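Local coordinates for protein Cwp19 (Clostridioides difficile, PDB 5OQ3) that probably hydrolyses cell-wall peptidoglycan as an S-layer-associated protein, of which this chain is the TIM-barrel glycoside hydrolase domain, at residues D215-R218 and R219-N223; A273-R276 and A277-Q281; G163-E166 and V167-Y170; T202-Y205 and Q206-K210. One frame throughout, in Å; residues are numbered along the deposited sequence.

Interaction 1 of 4, residues D215-R218 and R219-N223; sequences DNWR and RENVN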
loop_
_atom_site.group_PDB
_atom_site.type_symbol
_atom_site.label_atom_id
_atom_site.label_comp_id
_atom_site.label_asym_id
_atom_site.label_seq_id
_atom_site.Cartn_x
_atom_site.Cartn_y
_atom_site.Cartn_z
ATOM N N ASP A 215 18.841 12.985 6.624
ATOM C CA ASP A 215 17.786 12.060 6.913
ATOM C C ASP A 215 16.479 12.789 7.114
ATOM O O ASP A 215 15.426 12.298 6.684
ATOM C CB ASP A 215 18.105 11.152 8.083
ATOM C CG ASP A 215 19.180 10.146 7.755
ATOM O OD1 ASP A 215 19.505 9.924 6.590
ATOM O OD2 ASP A 215 19.660 9.515 8.673
ATOM N N ASN A 216 16.512 13.987 7.679
ATOM C CA ASN A 216 15.325 14.796 7.771
ATOM C C ASN A 216 14.837 15.239 6.368
ATOM O O ASN A 216 13.638 15.253 6.124
ATOM C CB ASN A 216 15.556 16.056 8.647
ATOM C CG ASN A 216 15.829 15.754 10.115
ATOM O OD1 ASN A 216 15.695 14.646 10.563
ATOM N ND2 ASN A 216 16.175 16.797 10.861
ATOM N N TRP A 217 15.781 15.558 5.502
ATOM C CA TRP A 217 15.454 15.907 4.133
ATOM C C TRP A 217 14.795 14.727 3.401
ATOM O O TRP A 217 13.816 14.909 2.705
ATOM C CB TRP A 217 16.734 16.381 3.414
ATOM C CG TRP A 217 16.614 16.629 1.961
ATOM C CD1 TRP A 217 16.046 17.698 1.335
ATOM C CD2 TRP A 217 17.057 15.736 0.928
ATOM N NE1 TRP A 217 16.147 17.522 -0.021
ATOM C CE2 TRP A 217 16.760 16.323 -0.297
ATOM C CE3 TRP A 217 17.671 14.480 0.942
ATOM C CZ2 TRP A 217 17.034 15.691 -1.520
ATOM C CZ3 TRP A 217 17.968 13.885 -0.227
ATOM C CH2 TRP A 217 17.660 14.473 -1.451
ATOM N N ARG A 218 15.300 13.510 3.577
ATOM C CA ARG A 218 14.688 12.340 2.955
ATOM C C ARG A 218 13.261 12.130 3.486
ATOM O O ARG A 218 12.344 11.853 2.694
ATOM C CB ARG A 218 15.520 11.072 3.239
ATOM C CG ARG A 218 16.830 11.029 2.449
ATOM C CD ARG A 218 17.559 9.780 2.741
ATOM N NE ARG A 218 18.747 9.645 1.895
ATOM C CZ ARG A 218 19.761 8.851 2.169
ATOM N NH1 ARG A 218 19.777 8.148 3.283
ATOM N NH2 ARG A 218 20.772 8.795 1.314
ATOM N N ARG A 219 13.048 12.269 4.798
ATOM C CA ARG A 219 11.690 12.195 5.328
ATOM C C ARG A 219 10.764 13.241 4.700
ATOM O O ARG A 219 9.611 12.929 4.342
ATOM C CB ARG A 219 11.670 12.229 6.877
ATOM C CG ARG A 219 12.072 10.923 7.556
ATOM C CD ARG A 219 12.114 11.069 9.088
ATOM N NE ARG A 219 13.299 11.744 9.592
ATOM C CZ ARG A 219 14.454 11.148 9.853
ATOM N NH1 ARG A 219 15.454 11.864 10.324
ATOM N NH2 ARG A 219 14.586 9.843 9.647
ATOM N N GLU A 220 11.290 14.449 4.543
ATOM C CA GLU A 220 10.503 15.496 3.938
ATOM C C GLU A 220 10.208 15.248 2.458
ATOM O O GLU A 220 9.162 15.641 1.976
ATOM C CB GLU A 220 11.120 16.857 4.166
ATOM C CG GLU A 220 10.216 18.008 3.712
ATOM C CD GLU A 220 8.879 18.194 4.431
ATOM O OE1 GLU A 220 8.010 18.927 3.908
ATOM O OE2 GLU A 220 8.653 17.644 5.470
ATOM N N ASN A 221 11.115 14.614 1.740
ATOM C CA ASN A 221 10.852 14.255 0.368
ATOM C C ASN A 221 9.601 13.387 0.238
ATOM O O ASN A 221 8.795 13.527 -0.668
ATOM C CB ASN A 221 12.054 13.502 -0.249
ATOM C CG ASN A 221 13.262 14.380 -0.445
ATOM O OD1 ASN A 221 13.159 15.583 -0.637
ATOM N ND2 ASN A 221 14.430 13.763 -0.468
ATOM N N VAL A 222 9.496 12.424 1.144
ATOM C CA VAL A 222 8.330 11.527 1.175
ATOM C C VAL A 222 7.089 12.328 1.581
ATOM O O VAL A 222 6.037 12.238 0.892
ATOM C CB VAL A 222 8.564 10.348 2.129
ATOM C CG1 VAL A 222 7.269 9.554 2.358
ATOM C CG2 VAL A 222 9.673 9.434 1.591
ATOM N N ASN A 223 7.200 13.147 2.623
ATOM C CA ASN A 223 6.088 13.985 3.039
ATOM C C ASN A 223 5.555 14.831 1.902
ATOM O O ASN A 223 4.337 14.930 1.723
ATOM C CB ASN A 223 6.519 14.929 4.153
ATOM C CG ASN A 223 6.930 14.245 5.435
ATOM O OD1 ASN A 223 6.780 13.032 5.612
ATOM N ND2 ASN A 223 7.497 15.060 6.345
HETATM O O HOH W 1 17.200 8.580 10.454
HETATM O O HOH W 2 12.482 14.382 10.347
#
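Arg219 folds back on Asp215 and Asn216 in the first turns of helix 214-236, the TIM-barrel helix that leads from strand 186-189 to strand 241-244. The i to i+4 backbone ladder is regular, starting with Arg219 N to Asp215 O at 3.0 Å. The side chain of Arg219 leaves with CG beside its own backbone N and then bends at chi3 (-78°), which lays the guanidinium over the preceding turn, with Asp215 O above the centre of one face. Its rim carries the directed bonds: NH1 donates to Asn216 OD1 at 2.8 Å, a fairly straight contact (161° at the hydrogen) lying in both the guanidinium plane and the plane of the amide carbonyl. Water joins in at the same rim, one molecule 2.9 Å from Arg219 NE and another linking Arg219 NH2 to Asp215 OD2. NH2 also donates to Tyr268 O, and the Tyr268 ring makes a cation-pi contact, so every guanidinium nitrogen has a partner and the group's rotation is fixed.

On another side of the helix, Trp217, with CG anti to its backbone N, brings its indole across the Asn221 side chain. The amide stands almost upright on the indole (planes 83° apart), with Asn221 ND2 over one face, 3.4 Å from Trp217 CZ2; this same ND2 is hydrogen-bonded to Tyr194 OH. Arg218 has its main ionic partner in Asp201, while its pairing with Asp215 OD1 is long, with no N-H pointing at the oxygen. One turn on, Asn223 ND2 donates to Glu220 OE2 at 3.0 Å, approaching from above the carboxylate plane.

Interaction 2 of 4, residues A273-R276 and A277-Q281; sequences ADTR and AWIKQ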
loop_
_atom_site.group_PDB
_atom_site.type_symbol
_atom_site.label_atom_id
_atom_site.label_comp_id
_atom_site.label_asym_id
_atom_site.label_seq_id
_atom_site.Cartn_x
_atom_site.Cartn_y
_atom_site.Cartn_z
ATOM N N ALA A 273 9.847 7.000 6.377
ATOM C CA ALA A 273 8.415 7.114 6.403
ATOM C C ALA A 273 8.016 7.620 7.778
ATOM O O ALA A 273 7.916 6.873 8.728
ATOM C CB ALA A 273 7.777 5.773 6.088
ATOM N N ASP A 274 7.810 8.903 7.872
ATOM C CA ASP A 274 7.563 9.631 9.111
ATOM C C ASP A 274 6.050 9.736 9.305
ATOM O O ASP A 274 5.440 10.792 9.116
ATOM C CB ASP A 274 8.234 10.986 9.106
ATOM C CG ASP A 274 8.187 11.671 10.457
ATOM O OD1 ASP A 274 7.507 11.165 11.395
ATOM O OD2 ASP A 274 8.845 12.733 10.560
ATOM N N THR A 275 5.449 8.628 9.685
ATOM C CA THR A 275 3.976 8.542 9.720
ATOM C C THR A 275 3.403 9.581 10.665
ATOM O O THR A 275 2.352 10.129 10.382
ATOM C CB THR A 275 3.565 7.149 10.159
ATOM O OG1 THR A 275 4.340 6.216 9.416
ATOM C CG2 THR A 275 2.080 6.944 9.942
ATOM N N ARG A 276 4.082 9.848 11.773
ATOM C CA ARG A 276 3.578 10.879 12.684
ATOM C C ARG A 276 3.455 12.213 11.995
ATOM O O ARG A 276 2.478 12.925 12.217
ATOM C CB ARG A 276 4.456 10.957 13.928
ATOM C CG ARG A 276 4.059 12.124 14.810
ATOM C CD ARG A 276 4.847 12.176 16.110
ATOM N NE ARG A 276 4.449 11.085 16.975
ATOM C CZ ARG A 276 5.045 10.785 18.121
ATOM N NH1 ARG A 276 6.081 11.498 18.550
ATOM N NH2 ARG A 276 4.603 9.797 18.868
ATOM N N ALA A 277 4.455 12.612 11.219
ATOM C CA ALA A 277 4.364 13.875 10.495
ATOM C C ALA A 277 3.200 13.869 9.543
ATOM O O ALA A 277 2.525 14.903 9.359
ATOM C CB ALA A 277 5.696 14.113 9.729
ATOM N N TRP A 278 2.953 12.775 8.852
ATOM C CA TRP A 278 1.861 12.706 7.909
ATOM C C TRP A 278 0.551 12.984 8.624
ATOM O O TRP A 278 -0.330 13.670 8.102
ATOM C CB TRP A 278 1.773 11.342 7.243
ATOM C CG TRP A 278 3.002 10.816 6.621
ATOM C CD1 TRP A 278 4.130 11.487 6.249
ATOM C CD2 TRP A 278 3.200 9.455 6.253
ATOM N NE1 TRP A 278 5.048 10.627 5.737
ATOM C CE2 TRP A 278 4.488 9.366 5.699
ATOM C CE3 TRP A 278 2.406 8.289 6.338
ATOM C CZ2 TRP A 278 5.022 8.150 5.280
ATOM C CZ3 TRP A 278 2.927 7.113 5.913
ATOM C CH2 TRP A 278 4.201 7.036 5.355
ATOM N N ILE A 279 0.385 12.399 9.780
ATOM C CA ILE A 279 -0.822 12.556 10.576
ATOM C C ILE A 279 -0.942 13.972 11.091
ATOM O O ILE A 279 -1.993 14.619 10.922
ATOM C CB ILE A 279 -0.862 11.507 11.721
ATOM C CG1 ILE A 279 -0.989 10.094 11.163
ATOM C CG2 ILE A 279 -1.977 11.813 12.723
ATOM C CD1 ILE A 279 -0.671 9.013 12.145
ATOM N N LYS A 280 0.114 14.501 11.663
ATOM C CA LYS A 280 0.038 15.806 12.286
ATOM C C LYS A 280 -0.173 16.908 11.292
ATOM O O LYS A 280 -0.830 17.888 11.596
ATOM C CB LYS A 280 1.252 16.010 13.184
ATOM C CG LYS A 280 1.329 14.951 14.319
ATOM C CD LYS A 280 0.445 15.212 15.526
ATOM C CE LYS A 280 -0.997 14.767 15.416
ATOM N NZ LYS A 280 -1.832 15.620 16.331
ATOM N N GLN A 281 0.404 16.782 10.103
ATOM C CA GLN A 281 0.248 17.778 9.023
ATOM C C GLN A 281 -0.961 17.515 8.107
ATOM O O GLN A 281 -1.250 18.303 7.205
ATOM C CB GLN A 281 1.514 17.872 8.197
ATOM C CG GLN A 281 2.684 18.401 8.992
ATOM C CD GLN A 281 3.964 18.420 8.180
ATOM O OE1 GLN A 281 3.967 18.837 7.012
ATOM N NE2 GLN A 281 5.074 17.941 8.795
HETATM O O HOH W 3 8.178 10.557 5.571
#
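Asp274 O receives Trp278 N at 3.2 Å, the first full turn of helix 275-280, between TIM-barrel strands 241-244 and 286-287, while Asp274 itself occupies the N-cap position and centres an inverse gamma turn. Its carboxylate reaches forward to the helix start: OD1 accepts from Ala277 N at 3.4 Å, a weak capping bond, and has its stronger partner in Trp250 NE1. The other oxygen, OD2, rests against Ala277 CB at 3.5 Å.

Trp278 carries most of the side-chain contact. With CG anti to its carbonyl carbon (chi1 -52°) and a small chi2 of -18°, the indole turns back beneath the residues that open the helix. One face then meets backbone: Asp274 O lies over it, 3.2 Å from Trp278 CD1, and Thr275 CA stands 3.9 Å from the six-membered-ring centroid, 23° off the normal, which meets the criteria of a CH-pi contact. Ala273 CB touches Trp278 CZ2 at 3.7 Å. A water bridges Asp274 N and Trp278 NE1, and that NE1 also makes a weak hydrogen bond to Asn223 OD1.

Further along, Arg276 and Lys280 run side by side in the same direction, CG to CG at 4.0 Å, so that they meet through methylenes. The charged end of Arg276 goes on to Thr258 and Glu312, the latter by a salt bridge.

The chemistry implies a helix start supported in two modest ways: the weak cap takes up one early N-H, while the indole covers backbone with its face and keeps its N-H, at the rim, for water and helix 214-236.

Interaction 3 of 4, residues G163-E166 and V167-Y170; sequences GLPE and VRKY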
loop_
_atom_site.group_PDB
_atom_site.type_symbol
_atom_site.label_atom_id
_atom_site.label_comp_id
_atom_site.label_asym_id
_atom_site.label_seq_id
_atom_site.Cartn_x
_atom_site.Cartn_y
_atom_site.Cartn_z
ATOM N N GLY A 163 13.854 12.266 -4.016
ATOM C CA GLY A 163 14.307 13.624 -3.840
ATOM C C GLY A 163 14.258 14.531 -5.035
ATOM O O GLY A 163 14.553 15.714 -4.872
ATOM N N LEU A 164 13.844 14.042 -6.204
ATOM C CA LEU A 164 13.781 14.887 -7.381
ATOM C C LEU A 164 12.401 15.460 -7.526
ATOM O O LEU A 164 11.400 14.703 -7.595
ATOM C CB LEU A 164 14.161 14.104 -8.635
ATOM C CG LEU A 164 15.655 13.743 -8.748
ATOM C CD1 LEU A 164 15.874 12.798 -9.891
ATOM C CD2 LEU A 164 16.500 14.999 -8.925
ATOM N N PRO A 165 12.327 16.783 -7.745
ATOM C CA PRO A 165 11.014 17.325 -7.984
ATOM C C PRO A 165 10.316 16.726 -9.227
ATOM O O PRO A 165 9.079 16.562 -9.222
ATOM C CB PRO A 165 11.283 18.827 -8.168
ATOM C CG PRO A 165 12.591 19.082 -7.518
ATOM C CD PRO A 165 13.367 17.827 -7.540
ATOM N N GLU A 166 11.065 16.409 -10.279
ATOM C CA GLU A 166 10.430 15.814 -11.459
ATOM C C GLU A 166 9.854 14.429 -11.163
ATOM O O GLU A 166 8.886 14.027 -11.801
ATOM C CB GLU A 166 11.414 15.720 -12.670
ATOM C CG GLU A 166 11.669 17.069 -13.307
ATOM C CD GLU A 166 12.587 17.027 -14.513
ATOM O OE1 GLU A 166 13.071 15.949 -14.922
ATOM O OE2 GLU A 166 12.807 18.114 -15.078
ATOM N N VAL A 167 10.507 13.679 -10.288
ATOM C CA VAL A 167 10.011 12.370 -9.928
ATOM C C VAL A 167 8.682 12.513 -9.172
ATOM O O VAL A 167 7.707 11.837 -9.518
ATOM C CB VAL A 167 11.029 11.571 -9.110
ATOM C CG1 VAL A 167 10.367 10.397 -8.380
ATOM C CG2 VAL A 167 12.159 11.040 -9.980
ATOM N N ARG A 168 8.621 13.449 -8.239
ATOM C CA ARG A 168 7.386 13.662 -7.510
ATOM C C ARG A 168 6.255 14.081 -8.459
ATOM O O ARG A 168 5.139 13.588 -8.359
ATOM C CB ARG A 168 7.590 14.649 -6.354
ATOM C CG ARG A 168 8.532 14.088 -5.279
ATOM C CD ARG A 168 8.663 14.972 -4.069
ATOM N NE ARG A 168 9.243 16.259 -4.313
ATOM C CZ ARG A 168 10.472 16.604 -4.038
ATOM N NH1 ARG A 168 10.827 17.851 -4.198
ATOM N NH2 ARG A 168 11.375 15.711 -3.686
ATOM N N LYS A 169 6.562 14.996 -9.371
ATOM C CA LYS A 169 5.565 15.425 -10.341
ATOM C C LYS A 169 5.085 14.269 -11.190
ATOM O O LYS A 169 3.886 14.177 -11.492
ATOM C CB LYS A 169 6.097 16.584 -11.196
ATOM C CG LYS A 169 5.161 16.974 -12.293
ATOM C CD LYS A 169 5.640 18.179 -13.064
ATOM C CE LYS A 169 5.114 18.228 -14.477
ATOM N NZ LYS A 169 3.636 18.250 -14.534
ATOM N N TYR A 170 6.017 13.420 -11.639
ATOM C CA TYR A 170 5.623 12.269 -12.448
ATOM C C TYR A 170 4.693 11.318 -11.671
ATOM O O TYR A 170 3.739 10.799 -12.232
ATOM C CB TYR A 170 6.892 11.536 -12.931
ATOM C CG TYR A 170 6.763 10.035 -13.126
ATOM C CD1 TYR A 170 6.018 9.505 -14.159
ATOM C CD2 TYR A 170 7.377 9.139 -12.253
ATOM C CE1 TYR A 170 5.882 8.133 -14.342
ATOM C CE2 TYR A 170 7.264 7.767 -12.413
ATOM C CZ TYR A 170 6.501 7.270 -13.445
ATOM O OH TYR A 170 6.341 5.907 -13.575
HETATM O O HOH W 4 13.580 17.396 -3.136
#
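Leu164 O, just ahead of helix 165-181, meets two backbone donors from the first turn. Arg168 N bonds to it at 3.1 Å and is well aligned (165° at the hydrogen), whereas the approach of Val167 N is strongly bent (121°) and counts as weak. The ladder continues with Lys169 N to Pro165 O at 3.0 Å and Tyr170 N to Glu166 O at 2.9 Å.

Polar side-chain contacts centre on Arg168. Bent at chi3 (-63°), its chain swings the guanidinium back over the helix start. A water in the guanidinium plane lies 2.8 Å from Arg168 NH2 and donates to Gly163 O at 2.6 Å, while NH2 also bonds directly to Pro162 O. The cation thereby holds the carbonyls of the entering loop, one directly and one through water.

Apolar and face contacts complete the turn. Pro165 CA and Leu164 O sit over the same face of the guanidinium, and Pro165 CG is 4.0 Å from Arg168 NH1, the pyrrolidine ring meeting the charged group at an oblique angle. On another side Leu164 CB touches Val167 CG2 at 3.9 Å. Glu166 and Tyr170 send their polar ends to other parts of the fold: Glu166 OE1 accepts from Trp150 NE1, and Tyr170 OH bonds to Asn86 and Arg74.

Proline in the first turn suits a helix start, where its nitrogen, lacking a hydrogen, costs no helical bond. The arrangement is that of an N-terminal helix turn in a TIM barrel, on the beta-alpha-beta crossover from strand 118-123 to strand 186-189.

Interaction 4 of 4, residues T202-Y205 and Q206-K210; sequences TATY and QKYGK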
loop_
_atom_site.group_PDB
_atom_site.type_symbol
_atom_site.label_atom_id
_atom_site.label_comp_id
_atom_site.label_asym_id
_atom_site.label_seq_id
_atom_site.Cartn_x
_atom_site.Cartn_y
_atom_site.Cartn_z
ATOM N N THR A 202 23.378 11.309 -3.329
ATOM C CA THR A 202 24.231 12.428 -2.900
ATOM C C THR A 202 24.087 13.634 -3.811
ATOM O O THR A 202 24.021 14.761 -3.322
ATOM C CB THR A 202 25.677 11.996 -2.838
ATOM O OG1 THR A 202 25.743 10.828 -2.014
ATOM C CG2 THR A 202 26.548 13.097 -2.311
ATOM N N ALA A 203 24.033 13.421 -5.124
ATOM C CA ALA A 203 23.947 14.561 -6.035
ATOM C C ALA A 203 22.622 15.286 -5.858
ATOM O O ALA A 203 22.578 16.506 -5.848
ATOM C CB ALA A 203 24.128 14.100 -7.471
ATOM N N THR A 204 21.534 14.531 -5.683
ATOM C CA THR A 204 20.229 15.098 -5.443
ATOM C C THR A 204 20.250 15.928 -4.162
ATOM O O THR A 204 19.725 17.036 -4.122
ATOM C CB THR A 204 19.201 13.967 -5.328
ATOM O OG1 THR A 204 19.387 13.057 -6.396
ATOM C CG2 THR A 204 17.799 14.496 -5.361
ATOM N N TYR A 205 20.815 15.392 -3.108
ATOM C CA TYR A 205 20.951 16.107 -1.810
ATOM C C TYR A 205 21.761 17.400 -1.956
ATOM O O TYR A 205 21.399 18.471 -1.458
ATOM C CB TYR A 205 21.518 15.165 -0.734
ATOM C CG TYR A 205 21.856 15.906 0.517
ATOM C CD1 TYR A 205 20.851 16.411 1.346
ATOM C CD2 TYR A 205 23.168 16.214 0.836
ATOM C CE1 TYR A 205 21.154 17.189 2.458
ATOM C CE2 TYR A 205 23.491 16.967 1.967
ATOM C CZ TYR A 205 22.483 17.466 2.769
ATOM O OH TYR A 205 22.800 18.204 3.872
ATOM N N GLN A 206 22.861 17.306 -2.682
ATOM C CA GLN A 206 23.677 18.510 -2.884
ATOM C C GLN A 206 22.923 19.589 -3.631
ATOM O O GLN A 206 23.065 20.778 -3.352
ATOM C CB GLN A 206 24.977 18.153 -3.598
ATOM C CG GLN A 206 25.961 17.401 -2.749
ATOM C CD GLN A 206 27.239 17.090 -3.505
ATOM O OE1 GLN A 206 27.511 15.947 -3.796
ATOM N NE2 GLN A 206 28.004 18.117 -3.860
ATOM N N LYS A 207 22.128 19.189 -4.606
ATOM C CA LYS A 207 21.415 20.161 -5.427
ATOM C C LYS A 207 20.203 20.751 -4.742
ATOM O O LYS A 207 19.919 21.939 -4.896
ATOM C CB LYS A 207 20.971 19.515 -6.748
ATOM C CG LYS A 207 20.355 20.514 -7.719
ATOM C CD LYS A 207 20.303 20.000 -9.129
ATOM C CE LYS A 207 19.557 20.976 -10.024
ATOM N NZ LYS A 207 20.417 22.143 -10.307
ATOM N N TYR A 208 19.477 19.944 -3.970
ATOM C CA TYR A 208 18.167 20.368 -3.423
ATOM C C TYR A 208 18.094 20.432 -1.913
ATOM O O TYR A 208 17.159 21.051 -1.392
ATOM C CB TYR A 208 17.064 19.428 -3.924
ATOM C CG TYR A 208 16.905 19.372 -5.416
ATOM C CD1 TYR A 208 16.312 20.393 -6.095
ATOM C CD2 TYR A 208 17.445 18.316 -6.165
ATOM C CE1 TYR A 208 16.158 20.369 -7.459
ATOM C CE2 TYR A 208 17.306 18.281 -7.530
ATOM C CZ TYR A 208 16.684 19.325 -8.170
ATOM O OH TYR A 208 16.598 19.302 -9.528
ATOM N N GLY A 209 19.072 19.910 -1.210
ATOM C CA GLY A 209 18.976 19.726 0.251
ATOM C C GLY A 209 19.217 20.924 1.158
ATOM O O GLY A 209 18.917 20.879 2.339
ATOM N N LYS A 210 19.768 21.983 0.610
ATOM C CA LYS A 210 19.991 23.220 1.380
ATOM C C LYS A 210 20.832 23.020 2.632
ATOM O O LYS A 210 20.803 23.825 3.547
ATOM C CB LYS A 210 18.655 23.919 1.779
ATOM C CG LYS A 210 17.580 24.205 0.741
ATOM C CD LYS A 210 17.911 25.361 -0.056
ATOM C CE LYS A 210 16.807 25.768 -0.998
ATOM N NZ LYS A 210 17.461 26.679 -1.979
#
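Tyr205 O takes the shortest sound polar bond here, from Gly209 N at 2.7 Å; its bend (140° at the hydrogen) goes with the last turn of helix 202-208. Beyond it, Lys210 has left helical geometry with a positive phi of 57°. The turn before is more ordinary: Tyr208 N reaches Thr204 O at 2.9 Å, and the edge of the Tyr208 ring meets the same oxygen, CD2 lying 3.3 Å from Thr204 O. Tyr208 CD2 also touches the Thr204 methyl, CG2, at 3.9 Å.

Gln206 keeps CG beside its own backbone N and then runs extended across Thr202. Its CG passes 3.3 Å from Thr202 O, and its amide oxygen OE1 comes within 3.4 Å of Thr202 CG2, a van der Waals touch.

Tyr205 leaves with CG anti to the backbone N (chi1 171°), which carries its ring along the helix toward Gly209, CD1 to CA at 4.0 Å. Since Gly209 has no side chain, the ring can lie close against the backbone there.

The short helix falls between barrel strand 186-189 and helix 214-236. Tyr205 ties it to what follows, through its OH to Gln212 O and by an edge-to-face meeting with Trp217 of helix 214-236, while Thr204 OG1 bonds to Asp161 OD2, in the loop between strand 157-160 and helix 165-181.

How the interactions relate
Interaction 1 is the hub: its centre lies about 11 Å from that of interaction 2, 13 Å from interaction 3 and 12 Å from interaction 4, and it touches all three. Trp217 NE1 packs 3.6 Å from Gly209 CA of interaction 4, Asn221 ND2 lies 3.4 Å from Gly163 CA of interaction 3, and Val222 CG1 meets Trp278 CZ2 of interaction 2. Interactions 3 and 4 also touch, Leu164 CD2 to Tyr208 CE2 at 3.7 Å, whereas interaction 2 stays clear of both. Interactions 1, 2 and 3 lie at starts of helices following barrel strands, the rim where TIM-barrel active sites generally lie; no residue here is identified as catalytic.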